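Local coordinates for protein peptidase S15/CocE/NonD (Thaumarchaeota archaeon SCGC AB-539-E09, PDB 4PF1) that probably acts as a serine aminopeptidase of the alpha/beta-hydrolase fold, removing residues from the N-terminal end of peptides, at residues Glu400-Leu406 / Ile620-Ser626; Phe321-Trp326 / Trp385-Trp391; Pro419-Ala424 / Trp611-Glu615; Lys506-Val510 / Ser563-Leu567; Gln461-Ala465 / Val574-Ser578. Residue numbers count along the deposited sequence, not the author numbering.

How the contacts relate
Contact 2 comes first along the chain and ties strands 319-324 and 384-388 of the ten-stranded alpha/beta-hydrolase sheet. The other four belong to the C-terminal beta domain and are nested: contact 1 encloses contact 3, which encloses contact 5, which encloses contact 4. Contacts 1 and 3 share strand 606-625, with centres about 22 Å apart; contacts 4 and 5 use neighbouring strands 502-510 and 571-577, about 15 Å between centres, and Lys506 joins them. Ile620 packs on Ile507 and Val574, linking contact 1 to both. Tyr388 touches Ile625 and Trp391 touches Ser563, so contact 2 adjoins contacts 1 and 4 where the two domains meet.

Contact 1: residues Glu400-Leu406 / Ile620-Ser626; sequences EAHYCDL and IEIHIIS
Strands 401-406 and 620-625 run antiparallel in extended conformation, their axes approaching to 4.5 Å at 149° between N-to-C directions. The register pairs Ala401 with Ile625, Tyr403 with His623 and Asp405 with Glu621 as non-hydrogen-bonded pairs, CA-CA 4.0-4.7 Å. Between them lie the hydrogen-bonded pairs: His402 N to Ile624 O 2.8 Å and Ile624 N to His402 O 2.9 Å; Cys404 N to Ile622 O 2.9 Å and Ile622 N to Cys404 O 3.0 Å; Leu406 N to Ile620 O 2.8 Å and Ile620 N to Leu406 O 2.9 Å. Ser626 N to Glu400 O, 2.8 Å, extends the series to the C-terminal residue. On the face carrying Tyr403, a t rotamer brings Tyr403 OH to Glu621 OE1 at 2.7 Å, while Arg491 forms salt bridges with both Asp405 and Glu621 and so offsets their like charges. The reverse face is mainly apolar: Cys404 SG lies 3.6 Å from Ile624 CD1, and Ile624 CB sits 4.1 Å from the centroid of the His402 ring, over its face, a CH-pi contact. Side chains alternating between an apolar face and a more polar one are characteristic of antiparallel strands in a beta sandwich, consistent with the C-terminal non-catalytic domain.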
# COMPACT_ATOMS: atom_id res chain seq x y z
N GLU A 400 -6.01 42.70 13.63
CA GLU A 400 -7.37 43.18 13.89
C GLU A 400 -8.38 42.01 13.90
O GLU A 400 -8.06 40.92 13.43
CB GLU A 400 -7.78 44.24 12.87
CG GLU A 400 -8.42 45.47 13.49
CD GLU A 400 -9.92 45.36 13.74
OE1 GLU A 400 -10.68 45.23 12.76
OE2 GLU A 400 -10.32 45.40 14.92
N ALA A 401 -9.59 42.24 14.46
CA ALA A 401 -10.63 41.21 14.59
C ALA A 401 -12.06 41.78 14.46
O ALA A 401 -12.27 42.97 14.70
CB ALA A 401 -10.48 40.51 15.93
N HIS A 402 -13.04 40.91 14.11
CA HIS A 402 -14.47 41.25 13.99
C HIS A 402 -15.35 39.98 14.00
O HIS A 402 -15.16 39.07 13.19
CB HIS A 402 -14.77 42.12 12.74
CG HIS A 402 -14.18 41.62 11.46
ND1 HIS A 402 -14.98 41.11 10.45
CD2 HIS A 402 -12.89 41.64 11.03
CE1 HIS A 402 -14.16 40.81 9.46
NE2 HIS A 402 -12.89 41.10 9.76
N TYR A 403 -16.31 39.94 14.94
CA TYR A 403 -17.24 38.83 15.17
C TYR A 403 -18.54 39.08 14.37
O TYR A 403 -19.25 40.05 14.64
CB TYR A 403 -17.47 38.70 16.70
CG TYR A 403 -18.75 38.02 17.13
CD1 TYR A 403 -18.89 36.64 17.04
CD2 TYR A 403 -19.76 38.73 17.77
CE1 TYR A 403 -20.04 36.00 17.50
CE2 TYR A 403 -20.91 38.11 18.23
CZ TYR A 403 -21.06 36.74 18.09
OH TYR A 403 -22.19 36.12 18.55
N CYS A 404 -18.82 38.23 13.35
CA CYS A 404 -19.97 38.41 12.46
C CYS A 404 -20.82 37.12 12.28
O CYS A 404 -20.47 36.06 12.80
CB CYS A 404 -19.51 38.96 11.11
SG CYS A 404 -18.61 37.77 10.09
N ASP A 405 -21.94 37.25 11.52
CA ASP A 405 -22.88 36.16 11.27
C ASP A 405 -22.81 35.64 9.84
O ASP A 405 -22.81 36.42 8.89
CB ASP A 405 -24.32 36.62 11.58
CG ASP A 405 -24.71 36.62 13.05
OD1 ASP A 405 -23.81 36.43 13.90
OD2 ASP A 405 -25.91 36.81 13.34
N LEU A 406 -22.82 34.31 9.70
CA LEU A 406 -22.82 33.60 8.43
C LEU A 406 -24.21 32.95 8.25
O LEU A 406 -24.45 31.85 8.76
CB LEU A 406 -21.69 32.54 8.43
CG LEU A 406 -21.17 32.06 7.07
CD1 LEU A 406 -20.88 33.23 6.11
CD2 LEU A 406 -19.92 31.22 7.26
N ILE A 620 -24.30 31.01 11.53
CA ILE A 620 -23.12 30.62 12.30
C ILE A 620 -22.45 31.90 12.76
O ILE A 620 -22.14 32.77 11.93
CB ILE A 620 -22.15 29.71 11.48
CG1 ILE A 620 -22.85 28.45 10.90
CG2 ILE A 620 -20.89 29.34 12.30
CD1 ILE A 620 -23.53 27.51 11.90
N GLU A 621 -22.28 32.05 14.07
CA GLU A 621 -21.62 33.22 14.64
C GLU A 621 -20.13 32.92 14.70
O GLU A 621 -19.70 32.11 15.52
CB GLU A 621 -22.19 33.55 16.03
CG GLU A 621 -23.69 33.83 16.03
CD GLU A 621 -24.33 34.00 17.40
OE1 GLU A 621 -23.62 33.88 18.42
OE2 GLU A 621 -25.55 34.27 17.44
N ILE A 622 -19.36 33.49 13.76
CA ILE A 622 -17.92 33.26 13.65
C ILE A 622 -17.12 34.54 13.87
O ILE A 622 -17.60 35.64 13.57
CB ILE A 622 -17.53 32.59 12.30
CG1 ILE A 622 -18.48 33.00 11.15
CG2 ILE A 622 -17.45 31.08 12.44
CD1 ILE A 622 -17.94 34.04 10.27
N HIS A 623 -15.89 34.39 14.37
CA HIS A 623 -15.00 35.49 14.66
C HIS A 623 -13.90 35.57 13.58
O HIS A 623 -12.95 34.77 13.60
CB HIS A 623 -14.41 35.32 16.08
CG HIS A 623 -13.50 36.42 16.51
ND1 HIS A 623 -14.00 37.65 16.89
CD2 HIS A 623 -12.16 36.42 16.66
CE1 HIS A 623 -12.94 38.37 17.23
NE2 HIS A 623 -11.81 37.67 17.11
N ILE A 624 -14.06 36.50 12.62
CA ILE A 624 -13.11 36.70 11.51
C ILE A 624 -12.03 37.68 11.95
O ILE A 624 -12.33 38.73 12.52
CB ILE A 624 -13.83 37.16 10.20
CG1 ILE A 624 -14.79 36.06 9.68
CG2 ILE A 624 -12.82 37.56 9.10
CD1 ILE A 624 -15.66 36.46 8.46
N ILE A 625 -10.76 37.33 11.71
CA ILE A 625 -9.62 38.17 12.07
C ILE A 625 -8.90 38.66 10.80
O ILE A 625 -8.88 37.95 9.79
CB ILE A 625 -8.66 37.45 13.06
CG1 ILE A 625 -8.15 36.09 12.50
CG2 ILE A 625 -9.33 37.27 14.43
CD1 ILE A 625 -7.03 35.41 13.33
N SER A 626 -8.36 39.89 10.84
CA SER A 626 -7.66 40.48 9.70
C SER A 626 -6.15 40.24 9.81
O SER A 626 -5.60 39.49 8.97
CB SER A 626 -7.96 41.98 9.60
OG SER A 626 -9.35 42.20 9.43
OXT SER A 626 -5.52 40.75 10.76

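Contact 2: residues Phe321-Trp326 / Trp385-Trp391; sequences FVLGPW and WHRYDDW
Trp385, with 87 Å² covered, leads this contact, followed by Trp391 (56 Å²) and Leu323 (44 Å²). Strands 321-324 and 385-388 are extended and run at 154° to each other, but their axes come no closer than 9.1 Å and the nearest CA atoms, Gly324 and Trp385, are 8.4 Å apart, so side chains must bridge the gap. Trp385 (chi1 m, chi2 105°) lays its six-membered ring along the end of the first strand: CZ3 is 3.7 Å from Leu323 O and 4.0 Å from Val322 CG1, while CH2 is 3.7 Å from Gly324 CA and 3.8 Å from Trp326 CH2. The spacing fits next-but-one strands of the alpha/beta-hydrolase sheet, since strand 375-379 lies between and hydrogen-bonds to Phe321 and Leu323. Leu323 (t, p) points toward the second segment and places CD2 3.7 Å from Trp391 CZ2. Trp391, with chi1 t and chi2 -109°, offers the face of its five-membered ring to the edge of Phe321 in a T-shaped pair, centroids 5.6 Å apart and planes at 69°; Phe321 CE2 is 3.9 Å from Trp391 CD1. Next to Gly324, Pro325 centres an inverse gamma turn, and the indole NE1 of Trp326 hydrogen-bonds to Thr347.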
# COMPACT_ATOMS: atom_id res chain seq x y z
N PHE A 321 -1.97 28.16 27.05
CA PHE A 321 -2.83 27.31 26.23
C PHE A 321 -2.20 27.08 24.85
O PHE A 321 -1.87 28.04 24.16
CB PHE A 321 -4.24 27.91 26.11
CG PHE A 321 -5.23 27.19 25.21
CD1 PHE A 321 -5.38 25.81 25.29
CD2 PHE A 321 -6.06 27.90 24.35
CE1 PHE A 321 -6.30 25.14 24.47
CE2 PHE A 321 -6.98 27.24 23.54
CZ PHE A 321 -7.10 25.86 23.60
N VAL A 322 -2.04 25.81 24.47
CA VAL A 322 -1.49 25.40 23.18
C VAL A 322 -2.58 24.64 22.42
O VAL A 322 -3.12 23.67 22.94
CB VAL A 322 -0.18 24.57 23.30
CG1 VAL A 322 0.37 24.19 21.93
CG2 VAL A 322 0.88 25.32 24.11
N LEU A 323 -2.91 25.11 21.21
CA LEU A 323 -3.93 24.50 20.36
C LEU A 323 -3.31 24.13 19.01
O LEU A 323 -3.05 25.00 18.17
CB LEU A 323 -5.13 25.47 20.20
CG LEU A 323 -6.41 24.94 19.52
CD1 LEU A 323 -6.97 23.71 20.25
CD2 LEU A 323 -7.45 26.02 19.48
N GLY A 324 -2.99 22.84 18.85
CA GLY A 324 -2.35 22.32 17.65
C GLY A 324 -3.29 21.65 16.66
O GLY A 324 -4.46 21.40 16.98
N PRO A 325 -2.80 21.34 15.42
CA PRO A 325 -3.68 20.69 14.42
C PRO A 325 -3.70 19.19 14.65
O PRO A 325 -3.28 18.39 13.79
CB PRO A 325 -2.99 21.06 13.10
CG PRO A 325 -1.52 21.08 13.45
CD PRO A 325 -1.43 21.53 14.90
N TRP A 326 -4.14 18.79 15.84
CA TRP A 326 -4.01 17.43 16.28
C TRP A 326 -5.30 16.73 16.55
O TRP A 326 -6.26 17.34 17.02
CB TRP A 326 -3.16 17.40 17.57
CG TRP A 326 -1.81 18.06 17.43
CD1 TRP A 326 -0.91 17.88 16.42
CD2 TRP A 326 -1.18 18.93 18.37
NE1 TRP A 326 0.23 18.60 16.67
CE2 TRP A 326 0.09 19.26 17.86
CE3 TRP A 326 -1.57 19.47 19.62
CZ2 TRP A 326 0.97 20.13 18.53
CZ3 TRP A 326 -0.71 20.34 20.26
CH2 TRP A 326 0.55 20.65 19.73
N TRP A 385 2.21 28.70 13.18
CA TRP A 385 2.02 28.85 14.62
C TRP A 385 1.96 30.34 14.95
O TRP A 385 2.76 31.12 14.42
CB TRP A 385 3.18 28.19 15.40
CG TRP A 385 3.09 26.70 15.51
CD1 TRP A 385 3.84 25.79 14.82
CD2 TRP A 385 2.28 25.95 16.43
NE1 TRP A 385 3.52 24.51 15.23
CE2 TRP A 385 2.57 24.58 16.21
CE3 TRP A 385 1.31 26.29 17.38
CZ2 TRP A 385 1.92 23.56 16.92
CZ3 TRP A 385 0.68 25.29 18.09
CH2 TRP A 385 0.99 23.94 17.86
N HIS A 386 1.00 30.74 15.78
CA HIS A 386 0.85 32.14 16.15
C HIS A 386 0.96 32.35 17.64
O HIS A 386 0.56 31.48 18.42
CB HIS A 386 -0.50 32.69 15.66
CG HIS A 386 -0.71 32.59 14.18
ND1 HIS A 386 -0.08 33.46 13.31
CD2 HIS A 386 -1.50 31.76 13.47
CE1 HIS A 386 -0.48 33.11 12.10
NE2 HIS A 386 -1.34 32.08 12.15
N ARG A 387 1.49 33.51 18.04
CA ARG A 387 1.58 33.94 19.43
C ARG A 387 0.39 34.85 19.71
O ARG A 387 0.27 35.91 19.08
CB ARG A 387 2.90 34.68 19.69
CG ARG A 387 4.15 33.82 19.58
CD ARG A 387 5.42 34.65 19.79
NE ARG A 387 5.44 35.26 21.13
CZ ARG A 387 6.04 34.72 22.19
NH1 ARG A 387 6.68 33.57 22.08
NH2 ARG A 387 6.00 35.34 23.36
N TYR A 388 -0.53 34.42 20.58
CA TYR A 388 -1.72 35.21 20.91
C TYR A 388 -1.75 35.55 22.40
O TYR A 388 -1.26 34.77 23.22
CB TYR A 388 -3.02 34.48 20.50
CG TYR A 388 -3.23 34.33 19.01
CD1 TYR A 388 -2.90 35.35 18.12
CD2 TYR A 388 -3.84 33.19 18.49
CE1 TYR A 388 -3.12 35.23 16.75
CE2 TYR A 388 -4.08 33.06 17.12
CZ TYR A 388 -3.72 34.08 16.25
OH TYR A 388 -3.93 33.94 14.90
N ASP A 389 -2.34 36.71 22.75
CA ASP A 389 -2.45 37.16 24.13
C ASP A 389 -3.72 36.62 24.79
O ASP A 389 -3.82 36.60 26.02
CB ASP A 389 -2.44 38.70 24.20
CG ASP A 389 -1.12 39.32 23.79
OD1 ASP A 389 -0.06 38.75 24.13
OD2 ASP A 389 -1.14 40.40 23.16
N ASP A 390 -4.70 36.19 23.97
CA ASP A 390 -5.98 35.65 24.42
C ASP A 390 -6.57 34.73 23.34
O ASP A 390 -6.12 34.76 22.19
CB ASP A 390 -6.96 36.81 24.73
CG ASP A 390 -8.07 36.49 25.73
OD1 ASP A 390 -8.31 35.29 26.00
OD2 ASP A 390 -8.70 37.44 26.24
N TRP A 391 -7.58 33.92 23.72
CA TRP A 391 -8.28 33.06 22.77
C TRP A 391 -9.80 33.34 22.82
O TRP A 391 -10.42 33.14 23.86
CB TRP A 391 -7.98 31.58 23.03
CG TRP A 391 -8.56 30.67 21.98
CD1 TRP A 391 -9.61 29.81 22.14
CD2 TRP A 391 -8.20 30.61 20.60
NE1 TRP A 391 -9.89 29.18 20.95
CE2 TRP A 391 -9.04 29.66 19.98
CE3 TRP A 391 -7.22 31.25 19.81
CZ2 TRP A 391 -8.93 29.32 18.63
CZ3 TRP A 391 -7.12 30.93 18.47
CH2 TRP A 391 -7.98 29.98 17.89

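Contact 3: residues Pro419-Ala424 / Trp611-Glu615; sequences PAAKQA and WRTAE
Two segments meet at the surface of the C-terminal beta domain: 419-424, in the loop leading to strand 425-430, arches over 611-615, which starts at the strand residue Trp611 and runs into the irregular break in strand 606-625. The nearest CA pairs are Pro419-Thr613 (5.1 Å), Ala421-Ala614 (4.7 Å) and Ala424-Arg612 (5.6 Å); the register is not uniform because 419-424 curls round Thr613. Two hydrogen bonds hold them, Ala614 N to Ala420 O at 2.9 Å and the nearly linear Arg612 N to Ala424 O at 3.1 Å. Between these bonds sits Thr613, chi1 p. Thr613 CG2 fits under the arch, 3.3 Å from Lys422 O; Thr613 CG2 is also 3.4 Å from Ala424 N. Thr613 OG1 hydrogen-bonds to Tyr616 N. Pro419, C-gamma endo, turns its ring in, with CG 3.3 Å from Thr613 O and CB 3.4 Å from Arg612 O. Ala424 points toward Arg612, CB lying 3.5 Å from Arg612 NH1; the arginine (chi2 and chi3 t) also makes a salt bridge with Asp426. Trp611, chi1 m and chi2 69°, brings CZ3 within 3.7 Å of CG of Gln423, which is extended (t, t). One water joins the segments, donating to Ala421 O at 2.7 Å and accepting from Glu615 N at 3.3 Å.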
# COMPACT_ATOMS: atom_id res chain seq x y z
N PRO A 419 -31.42 37.72 6.28
CA PRO A 419 -32.62 37.27 5.53
C PRO A 419 -33.78 38.26 5.60
O PRO A 419 -33.91 39.02 6.56
CB PRO A 419 -32.98 35.95 6.20
CG PRO A 419 -32.46 36.07 7.58
CD PRO A 419 -31.23 36.92 7.51
N ALA A 420 -34.67 38.22 4.58
CA ALA A 420 -35.86 39.07 4.50
C ALA A 420 -36.97 38.57 5.45
O ALA A 420 -36.84 37.49 6.03
CB ALA A 420 -36.38 39.11 3.06
N ALA A 421 -38.04 39.37 5.61
CA ALA A 421 -39.16 39.07 6.51
C ALA A 421 -40.03 37.89 6.05
O ALA A 421 -40.48 37.12 6.91
CB ALA A 421 -40.04 40.30 6.67
N LYS A 422 -40.27 37.75 4.73
CA LYS A 422 -41.12 36.70 4.14
C LYS A 422 -40.79 35.29 4.65
O LYS A 422 -39.63 35.00 4.97
CB LYS A 422 -41.05 36.72 2.59
CG LYS A 422 -39.66 36.45 2.02
CD LYS A 422 -39.61 36.57 0.52
CE LYS A 422 -38.23 36.28 -0.00
NZ LYS A 422 -38.13 36.49 -1.47
N GLN A 423 -41.81 34.41 4.73
CA GLN A 423 -41.67 33.03 5.18
C GLN A 423 -40.64 32.30 4.32
O GLN A 423 -40.73 32.32 3.09
CB GLN A 423 -43.02 32.30 5.16
CG GLN A 423 -42.97 30.91 5.78
CD GLN A 423 -44.27 30.17 5.61
OE1 GLN A 423 -45.18 30.27 6.45
NE2 GLN A 423 -44.39 29.41 4.54
N ALA A 424 -39.64 31.69 4.98
CA ALA A 424 -38.56 30.97 4.32
C ALA A 424 -37.93 29.95 5.27
O ALA A 424 -37.67 30.26 6.44
CB ALA A 424 -37.49 31.94 3.82
N TRP A 611 -35.33 27.33 9.63
CA TRP A 611 -35.89 28.62 9.23
C TRP A 611 -34.82 29.69 9.02
O TRP A 611 -33.80 29.71 9.71
CB TRP A 611 -36.92 29.08 10.27
CG TRP A 611 -38.21 28.31 10.20
CD1 TRP A 611 -38.40 27.00 10.54
CD2 TRP A 611 -39.48 28.79 9.74
NE1 TRP A 611 -39.71 26.63 10.32
CE2 TRP A 611 -40.39 27.71 9.82
CE3 TRP A 611 -39.94 30.03 9.28
CZ2 TRP A 611 -41.75 27.85 9.49
CZ3 TRP A 611 -41.28 30.17 8.93
CH2 TRP A 611 -42.16 29.08 9.03
N ARG A 612 -35.06 30.58 8.04
CA ARG A 612 -34.13 31.65 7.66
C ARG A 612 -34.91 32.91 7.25
O ARG A 612 -35.06 33.21 6.07
CB ARG A 612 -33.20 31.18 6.51
CG ARG A 612 -33.87 30.22 5.52
CD ARG A 612 -33.00 29.95 4.33
NE ARG A 612 -33.61 28.97 3.43
CZ ARG A 612 -34.42 29.29 2.42
NH1 ARG A 612 -34.71 30.56 2.16
NH2 ARG A 612 -34.92 28.33 1.65
N THR A 613 -35.45 33.61 8.26
CA THR A 613 -36.25 34.83 8.08
C THR A 613 -35.71 35.94 8.98
O THR A 613 -34.85 35.68 9.81
CB THR A 613 -37.74 34.55 8.39
OG1 THR A 613 -37.88 34.21 9.78
CG2 THR A 613 -38.33 33.44 7.54
N ALA A 614 -36.23 37.18 8.84
CA ALA A 614 -35.84 38.31 9.69
C ALA A 614 -36.08 37.99 11.18
O ALA A 614 -35.22 38.27 12.02
CB ALA A 614 -36.61 39.56 9.29
N GLU A 615 -37.23 37.34 11.48
CA GLU A 615 -37.64 36.92 12.82
C GLU A 615 -36.79 35.73 13.32
O GLU A 615 -36.40 35.72 14.49
CB GLU A 615 -39.13 36.54 12.81
CG GLU A 615 -39.71 36.21 14.18
CD GLU A 615 -41.19 35.88 14.20
OE1 GLU A 615 -41.71 35.35 13.19
OE2 GLU A 615 -41.84 36.11 15.25
O HOH W 1 -39.81 37.13 9.51

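Contact 4: residues Lys506-Val510 / Ser563-Leu567; sequences KIIDV and SHTFL
A very short, nearly straight hydrogen bond stands out in this otherwise sparse contact: His564 NE2 donates to Asp509 OD2 at 2.5 Å, with an N-H...O angle of 168°. Both side chains take chi1 t and point toward each other across strands 506-510 and 563-566, whose axes approach no closer than 9.0 Å, with N-to-C directions at 41°; the closest CA pair, Asp509 and Phe566, is 6.8 Å apart. The second oxygen of the carboxylate, Asp509 OD1, hydrogen-bonds to His570, and His564 ND1 to Thr380, so both partners are held at each end. A water reinforces the link, donating to Asp509 OD2 at 2.8 Å and to Thr565 O at 2.7 Å and accepting from Leu567 N at 3.1 Å. Beside this polar group Phe566 (chi1 m, chi2 -84°) swings its ring inward: CD1 is 3.5 Å from Asp509 OD2, and CZ is 4.3 Å from Ile507 CG2. The wide axis spacing and oblique angle are those of strands from separate sheets packed face to face, as in the beta sandwich of the C-terminal domain.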
# COMPACT_ATOMS: atom_id res chain seq x y z
N LYS A 506 -22.46 21.12 11.11
CA LYS A 506 -21.08 20.93 10.62
C LYS A 506 -20.58 22.15 9.87
O LYS A 506 -21.29 22.67 9.01
CB LYS A 506 -20.98 19.72 9.68
CG LYS A 506 -21.61 18.43 10.16
CD LYS A 506 -21.40 17.38 9.09
CE LYS A 506 -22.36 16.25 9.19
NZ LYS A 506 -22.46 15.50 7.91
N ILE A 507 -19.33 22.57 10.15
CA ILE A 507 -18.65 23.62 9.38
C ILE A 507 -17.63 22.91 8.51
O ILE A 507 -16.87 22.08 9.00
CB ILE A 507 -18.01 24.73 10.27
CG1 ILE A 507 -19.10 25.61 10.92
CG2 ILE A 507 -17.01 25.60 9.46
CD1 ILE A 507 -18.61 26.45 12.02
N ILE A 508 -17.65 23.19 7.21
CA ILE A 508 -16.80 22.50 6.25
C ILE A 508 -16.02 23.48 5.37
O ILE A 508 -16.55 24.52 4.96
CB ILE A 508 -17.70 21.54 5.40
CG1 ILE A 508 -18.14 20.30 6.21
CG2 ILE A 508 -17.07 21.15 4.07
CD1 ILE A 508 -19.60 19.93 6.03
N ASP A 509 -14.77 23.11 5.05
CA ASP A 509 -13.96 23.82 4.08
C ASP A 509 -14.02 23.01 2.79
O ASP A 509 -13.49 21.90 2.74
CB ASP A 509 -12.51 24.01 4.57
CG ASP A 509 -11.59 24.74 3.58
OD1 ASP A 509 -11.74 24.52 2.36
OD2 ASP A 509 -10.70 25.48 4.04
N VAL A 510 -14.71 23.52 1.77
CA VAL A 510 -14.81 22.86 0.47
C VAL A 510 -13.59 23.23 -0.35
O VAL A 510 -13.41 24.40 -0.70
CB VAL A 510 -16.13 23.19 -0.30
CG1 VAL A 510 -16.26 22.33 -1.55
CG2 VAL A 510 -17.34 23.01 0.60
N SER A 563 -9.12 27.69 13.98
CA SER A 563 -7.95 28.51 13.72
C SER A 563 -7.58 28.16 12.32
O SER A 563 -6.87 27.18 12.09
CB SER A 563 -6.83 28.22 14.72
OG SER A 563 -5.81 29.20 14.63
N HIS A 564 -8.25 28.81 11.36
CA HIS A 564 -8.16 28.39 9.98
C HIS A 564 -8.21 29.54 9.00
O HIS A 564 -8.86 30.56 9.25
CB HIS A 564 -9.35 27.44 9.71
CG HIS A 564 -9.35 26.78 8.36
ND1 HIS A 564 -8.44 25.78 8.06
CD2 HIS A 564 -10.18 26.96 7.32
CE1 HIS A 564 -8.74 25.41 6.82
NE2 HIS A 564 -9.78 26.08 6.34
N THR A 565 -7.57 29.34 7.84
CA THR A 565 -7.66 30.25 6.72
C THR A 565 -8.37 29.52 5.59
O THR A 565 -7.86 28.52 5.09
CB THR A 565 -6.28 30.79 6.31
OG1 THR A 565 -5.79 31.65 7.33
CG2 THR A 565 -6.33 31.57 4.99
N PHE A 566 -9.55 30.01 5.21
CA PHE A 566 -10.28 29.52 4.04
C PHE A 566 -9.62 30.19 2.83
O PHE A 566 -9.79 31.40 2.63
CB PHE A 566 -11.78 29.86 4.14
CG PHE A 566 -12.56 29.12 5.21
CD1 PHE A 566 -13.06 27.85 4.97
CD2 PHE A 566 -12.85 29.73 6.43
CE1 PHE A 566 -13.80 27.17 5.95
CE2 PHE A 566 -13.59 29.05 7.40
CZ PHE A 566 -14.06 27.78 7.15
N LEU A 567 -8.76 29.44 2.13
CA LEU A 567 -7.94 29.97 1.04
C LEU A 567 -8.75 30.30 -0.24
O LEU A 567 -9.87 29.81 -0.40
CB LEU A 567 -6.81 28.97 0.71
CG LEU A 567 -5.69 28.83 1.75
CD1 LEU A 567 -4.91 27.55 1.55
CD2 LEU A 567 -4.74 30.03 1.71
O HOH W 2 -8.32 26.61 3.21

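Contact 5: residues Gln461-Ala465 / Val574-Ser578; sequences QRHTA and VQVQS
Strand 574-577 presents alternate side chains to the short helix 462-465, and the first to reach it is Gln575, which has 78 Å² covered by the other segment. Its CA is 7.4 Å from that of Ala465, the nearest such pair, and with chi1 m and chi2 t the chain extends toward the start of the helix. There Gln575 NE2 donates to Gln461 O at 3.2 Å and an angle of 163°, and also lies 3.7 Å from Ala465 CB. Gln461 occupies the N-cap position, and its carbonyl oxygen already accepts from Ala465 N at 3.1 Å within the turn. Gln575 OE1 stands 2.7 Å from Thr464 OG1; since Thr464 OG1, chi1 p, is also 3.0 Å from Gln461 O, its single proton has two acceptors within reach. In the C-terminal beta domain this strand belongs to a four-stranded antiparallel sheet, between 471-474 and 502-510, so the contact seats a helical turn on one face of that sheet. Two residues on, Gln577 returns to the same face. Its chi1 is p, placing OE1 3.8 Å from Thr464 CG2, while NE2 hydrogen-bonds to Ser579 O. Lys506 of the adjacent strand supplies a charge among these amides: its NZ hydrogen-bonds to OE1 of Gln461, Gln575 and Gln577. At the far end of the helix Ala465 O accepts from Lys434 NZ of the second subunit.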
# COMPACT_ATOMS: atom_id res chain seq x y z
N GLN A 461 -17.22 15.12 3.69
CA GLN A 461 -18.64 15.13 3.99
C GLN A 461 -19.50 15.13 2.71
O GLN A 461 -20.70 15.40 2.78
CB GLN A 461 -18.99 16.33 4.91
CG GLN A 461 -18.34 16.25 6.31
CD GLN A 461 -18.67 14.97 7.05
OE1 GLN A 461 -19.82 14.74 7.46
NE2 GLN A 461 -17.68 14.11 7.25
N ARG A 462 -18.91 14.73 1.57
CA ARG A 462 -19.65 14.63 0.30
C ARG A 462 -20.71 13.51 0.36
O ARG A 462 -21.74 13.62 -0.31
CB ARG A 462 -18.69 14.39 -0.88
CG ARG A 462 -18.20 15.68 -1.53
CD ARG A 462 -17.29 15.44 -2.72
NE ARG A 462 -16.02 14.83 -2.33
CZ ARG A 462 -14.90 14.90 -3.05
NH1 ARG A 462 -14.88 15.55 -4.20
NH2 ARG A 462 -13.79 14.32 -2.60
N HIS A 463 -20.48 12.44 1.18
CA HIS A 463 -21.39 11.30 1.31
C HIS A 463 -22.74 11.69 1.95
O HIS A 463 -23.77 11.11 1.62
CB HIS A 463 -20.73 10.12 2.06
CG HIS A 463 -20.59 10.29 3.55
ND1 HIS A 463 -21.46 9.68 4.43
CD2 HIS A 463 -19.62 10.93 4.25
CE1 HIS A 463 -21.02 9.99 5.64
NE2 HIS A 463 -19.93 10.74 5.59
N THR A 464 -22.73 12.73 2.81
CA THR A 464 -23.95 13.24 3.44
C THR A 464 -24.53 14.40 2.61
O THR A 464 -25.73 14.65 2.69
CB THR A 464 -23.69 13.67 4.89
OG1 THR A 464 -22.56 14.55 4.93
CG2 THR A 464 -23.45 12.50 5.81
N ALA A 465 -23.68 15.09 1.82
CA ALA A 465 -24.09 16.24 1.01
C ALA A 465 -25.20 15.91 -0.00
O ALA A 465 -26.09 16.74 -0.22
CB ALA A 465 -22.89 16.82 0.27
N VAL A 574 -21.93 24.69 5.36
CA VAL A 574 -22.68 24.34 6.55
C VAL A 574 -23.61 23.16 6.20
O VAL A 574 -24.36 23.23 5.23
CB VAL A 574 -23.45 25.55 7.15
CG1 VAL A 574 -24.44 25.10 8.23
CG2 VAL A 574 -22.49 26.59 7.71
N GLN A 575 -23.50 22.06 6.97
CA GLN A 575 -24.36 20.89 6.81
C GLN A 575 -25.15 20.67 8.09
O GLN A 575 -24.59 20.76 9.18
CB GLN A 575 -23.55 19.64 6.43
CG GLN A 575 -23.21 19.57 4.94
CD GLN A 575 -22.51 18.29 4.52
OE1 GLN A 575 -22.68 17.23 5.13
NE2 GLN A 575 -21.76 18.35 3.44
N VAL A 576 -26.48 20.44 7.97
CA VAL A 576 -27.36 20.19 9.12
C VAL A 576 -28.10 18.85 8.92
O VAL A 576 -28.68 18.61 7.86
CB VAL A 576 -28.33 21.37 9.42
CG1 VAL A 576 -29.47 20.96 10.35
CG2 VAL A 576 -27.57 22.56 10.00
N GLN A 577 -28.06 17.98 9.94
CA GLN A 577 -28.72 16.67 9.94
C GLN A 577 -29.29 16.36 11.33
O GLN A 577 -29.06 17.13 12.27
CB GLN A 577 -27.77 15.57 9.43
CG GLN A 577 -26.45 15.48 10.19
CD GLN A 577 -25.47 14.56 9.49
OE1 GLN A 577 -25.08 14.79 8.35
NE2 GLN A 577 -25.04 13.52 10.18
N SER A 578 -30.05 15.25 11.47
CA SER A 578 -30.71 14.91 12.74
C SER A 578 -30.24 13.58 13.38
O SER A 578 -30.85 13.13 14.36
CB SER A 578 -32.22 14.89 12.55
OG SER A 578 -32.74 16.20 12.43